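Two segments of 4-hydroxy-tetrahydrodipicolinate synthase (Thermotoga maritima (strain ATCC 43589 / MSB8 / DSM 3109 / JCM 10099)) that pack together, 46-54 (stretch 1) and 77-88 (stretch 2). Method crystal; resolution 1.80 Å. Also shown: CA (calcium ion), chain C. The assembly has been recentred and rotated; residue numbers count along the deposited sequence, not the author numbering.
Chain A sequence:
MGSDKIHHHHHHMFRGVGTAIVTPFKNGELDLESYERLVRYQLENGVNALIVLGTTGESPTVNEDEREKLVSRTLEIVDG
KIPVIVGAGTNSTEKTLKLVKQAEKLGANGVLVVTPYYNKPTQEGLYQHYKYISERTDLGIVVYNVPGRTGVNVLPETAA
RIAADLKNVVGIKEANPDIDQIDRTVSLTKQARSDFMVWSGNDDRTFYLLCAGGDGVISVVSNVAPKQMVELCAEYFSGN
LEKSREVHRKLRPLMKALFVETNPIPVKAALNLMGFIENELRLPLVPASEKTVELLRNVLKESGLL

Stretch 1 (46-54) GVNALIVLG
Stretch 2, residues 77-88: IVDGKIPVIVGA

Two neighbouring parallel β-strands of one chain join edge to edge through four backbone hydrogen bonds, with aliphatic side chains packing along the seam; the two stretches together bury 567 Å². Strand 84-87 runs beside a strand ending at V52, their N-to-C directions 20° apart and their axes 4.7 Å apart at closest approach. The register pairs L50 with V84, I51 with I85 and V52 with V86, at CA-CA distances of 5.0, 4.7 and 4.9 Å. Extended backbones (phi/psi -121/130 at L50, -104/113 at I51, -111/125 at I85) set up the parallel ladder: L50 N donates to P83 O (3.0 Å), I85 N to L50 O (2.8 Å), V52 N to I85 O (2.8 Å) and G87 N to V52 O (2.8 Å), all nearly straight at 162-178°. L50 and V52 thus use both N and O, whereas I51 turns its CA to I85 O (3.2 Å) in a CA-H...O contact; V86 CA likewise meets V52 O at 3.4 Å.

Side chains alternate across the sheet. L50, V52, V84 and V86 share one face; I51 and I85 occupy the other, where I51 CG1 lies 4.0 Å from I85 CB. I51 is m,p (chi1 -75°, chi2 69°) and I85 m,t. The strand valines V52, V84 and V86 are all t (chi1 174°, 172° and 176°), and V52 CG2 reaches V84 CG1 at 4.2 Å. Branched aliphatic residues suit these buried, extended positions.

L50 (m,t) extends the apolar packing beyond the strand: its CD1 is 3.7 Å from V78 CG2 at the helix end, and its CG is 3.9 Å from I82 CD1. I82 (phi/psi -139/159; p,t) points toward stretch 1 and places CB 3.5 Å from N48 O. P83, C-gamma endo, lacks an N-H but offers its carbonyl to L50, while its CG packs 4.0 Å from A49 CB.

Between V78 and K81 a type I' turn, closed by K81 N to V78 O (3.0 Å), leads from the helix end toward I82 and P83, which precede the strand. D79 (53/37) and G80 (71/10) both have positive phi, which favours glycine at 80. Away from the seam, D79 OD1 binds calcium at 2.3 Å and D79 OD2 accepts a hydrogen bond from water 1 (2.8 Å).

At the far end, L53 leaves the extended conformation (62/39; m,t). G87 CA approaches L53 O at 3.4 Å; an ideal CB on G87 would lie 2.0 Å from L53 O, a clash that glycine avoids.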

# COMPACT_ATOMS: atom_id res chain seq x y z
N GLY A 46 -0.40 5.43 -38.58
CA GLY A 46 -1.79 5.74 -38.22
C GLY A 46 -2.08 6.30 -36.86
O GLY A 46 -3.25 6.36 -36.42
N VAL A 47 -1.04 6.74 -36.16
CA VAL A 47 -1.21 7.43 -34.89
C VAL A 47 -2.02 8.71 -35.08
O VAL A 47 -1.91 9.38 -36.10
CB VAL A 47 0.22 7.62 -34.28
CG1 VAL A 47 0.32 8.67 -33.27
CG2 VAL A 47 0.68 6.27 -33.72
N ASN A 48 -2.85 9.04 -34.09
CA ASN A 48 -3.82 10.09 -34.23
C ASN A 48 -3.47 11.42 -33.55
O ASN A 48 -4.15 12.38 -33.74
CB ASN A 48 -5.19 9.61 -33.80
CG ASN A 48 -5.91 8.87 -34.97
OD1 ASN A 48 -5.60 9.12 -36.12
ND2 ASN A 48 -6.80 7.99 -34.67
N ALA A 49 -2.38 11.43 -32.81
CA ALA A 49 -1.84 12.65 -32.12
C ALA A 49 -0.44 12.41 -31.66
O ALA A 49 -0.00 11.26 -31.54
CB ALA A 49 -2.69 13.03 -30.93
N LEU A 50 0.31 13.50 -31.47
CA LEU A 50 1.61 13.43 -30.81
C LEU A 50 1.60 14.32 -29.58
O LEU A 50 1.22 15.51 -29.65
CB LEU A 50 2.77 13.85 -31.71
CG LEU A 50 3.04 13.04 -32.97
CD1 LEU A 50 4.06 13.75 -33.78
CD2 LEU A 50 3.55 11.66 -32.62
N ILE A 51 2.05 13.72 -28.48
CA ILE A 51 2.28 14.41 -27.23
C ILE A 51 3.79 14.57 -27.11
O ILE A 51 4.55 13.59 -26.99
CB ILE A 51 1.68 13.68 -26.03
CG1 ILE A 51 0.14 13.86 -26.00
CG2 ILE A 51 2.27 14.22 -24.77
CD1 ILE A 51 -0.59 13.14 -27.11
N VAL A 52 4.23 15.82 -27.17
CA VAL A 52 5.65 16.17 -27.14
C VAL A 52 5.96 16.77 -25.76
O VAL A 52 5.16 17.54 -25.20
CB VAL A 52 5.92 17.22 -28.25
CG1 VAL A 52 7.33 17.74 -28.19
CG2 VAL A 52 5.69 16.59 -29.65
N LEU A 53 7.13 16.45 -25.20
CA LEU A 53 7.56 16.98 -23.91
C LEU A 53 6.65 16.58 -22.74
O LEU A 53 6.43 17.36 -21.84
CB LEU A 53 7.77 18.50 -23.97
CG LEU A 53 8.91 18.85 -24.93
CD1 LEU A 53 8.77 20.31 -25.35
CD2 LEU A 53 10.29 18.58 -24.35
N GLY A 54 6.18 15.35 -22.76
CA GLY A 54 5.62 14.71 -21.56
C GLY A 54 6.82 14.09 -20.87
O GLY A 54 8.00 14.32 -21.23
N ILE A 77 7.02 19.02 -39.34
CA ILE A 77 6.93 17.67 -39.96
C ILE A 77 5.51 17.14 -40.15
O ILE A 77 5.20 16.54 -41.17
CB ILE A 77 7.70 16.66 -39.10
CG1 ILE A 77 9.16 17.01 -39.07
CG2 ILE A 77 7.50 15.24 -39.69
CD1 ILE A 77 9.87 16.31 -37.90
N VAL A 78 4.65 17.38 -39.19
CA VAL A 78 3.28 16.83 -39.17
C VAL A 78 2.36 17.49 -40.18
O VAL A 78 1.31 16.90 -40.60
CB VAL A 78 2.71 16.91 -37.72
CG1 VAL A 78 1.23 16.61 -37.64
CG2 VAL A 78 3.48 15.92 -36.76
N ASP A 79 2.69 18.71 -40.58
CA ASP A 79 1.89 19.38 -41.63
C ASP A 79 0.38 19.41 -41.31
O ASP A 79 -0.45 19.33 -42.22
CB ASP A 79 2.08 18.67 -43.00
CG ASP A 79 3.50 18.80 -43.58
OD1 ASP A 79 4.14 19.86 -43.39
OD2 ASP A 79 4.04 17.92 -44.29
N GLY A 80 0.01 19.58 -40.05
CA GLY A 80 -1.41 19.73 -39.70
C GLY A 80 -2.24 18.46 -39.84
O GLY A 80 -3.46 18.51 -39.67
N LYS A 81 -1.56 17.32 -40.06
CA LYS A 81 -2.23 16.04 -40.27
C LYS A 81 -2.85 15.48 -38.97
O LYS A 81 -3.93 14.88 -38.99
CB LYS A 81 -1.25 15.05 -40.87
CG LYS A 81 -0.75 15.41 -42.25
CD LYS A 81 0.39 14.48 -42.66
CE LYS A 81 0.52 14.33 -44.20
NZ LYS A 81 0.98 15.55 -44.90
N ILE A 82 -2.16 15.64 -37.85
CA ILE A 82 -2.69 15.27 -36.53
C ILE A 82 -2.30 16.34 -35.55
O ILE A 82 -1.37 17.09 -35.83
CB ILE A 82 -2.10 13.93 -36.09
CG1 ILE A 82 -0.58 14.02 -36.02
CG2 ILE A 82 -2.48 12.83 -37.09
CD1 ILE A 82 0.09 12.73 -35.54
N PRO A 83 -3.01 16.45 -34.43
CA PRO A 83 -2.66 17.49 -33.46
C PRO A 83 -1.37 17.23 -32.75
O PRO A 83 -0.99 16.02 -32.50
CB PRO A 83 -3.79 17.46 -32.46
CG PRO A 83 -4.40 16.21 -32.61
CD PRO A 83 -4.23 15.74 -34.03
N VAL A 84 -0.71 18.33 -32.37
CA VAL A 84 0.52 18.29 -31.59
C VAL A 84 0.18 18.93 -30.26
O VAL A 84 -0.19 20.10 -30.18
CB VAL A 84 1.69 19.03 -32.32
CG1 VAL A 84 2.96 19.17 -31.43
CG2 VAL A 84 2.04 18.30 -33.62
N ILE A 85 0.27 18.12 -29.24
CA ILE A 85 -0.08 18.45 -27.88
C ILE A 85 1.23 18.51 -27.07
O ILE A 85 1.98 17.56 -27.06
CB ILE A 85 -1.03 17.40 -27.33
CG1 ILE A 85 -2.32 17.35 -28.15
CG2 ILE A 85 -1.34 17.70 -25.85
CD1 ILE A 85 -3.27 16.28 -27.75
N VAL A 86 1.47 19.63 -26.40
CA VAL A 86 2.74 19.92 -25.75
C VAL A 86 2.58 19.84 -24.23
O VAL A 86 1.66 20.46 -23.66
CB VAL A 86 3.22 21.30 -26.13
CG1 VAL A 86 4.50 21.67 -25.37
CG2 VAL A 86 3.39 21.39 -27.65
N GLY A 87 3.41 19.04 -23.60
CA GLY A 87 3.51 19.05 -22.15
C GLY A 87 3.95 20.42 -21.63
O GLY A 87 4.91 20.96 -22.10
N ALA A 88 3.22 20.96 -20.65
CA ALA A 88 3.46 22.31 -20.19
C ALA A 88 3.15 22.49 -18.70
O ALA A 88 3.01 23.61 -18.23
CB ALA A 88 2.64 23.27 -21.01
CA CA C . 6.09 21.04 -43.17
O HOH W 1 6.57 19.09 -44.37
O HOH W 2 4.15 22.91 -42.24
O HOH W 3 8.33 20.37 -43.26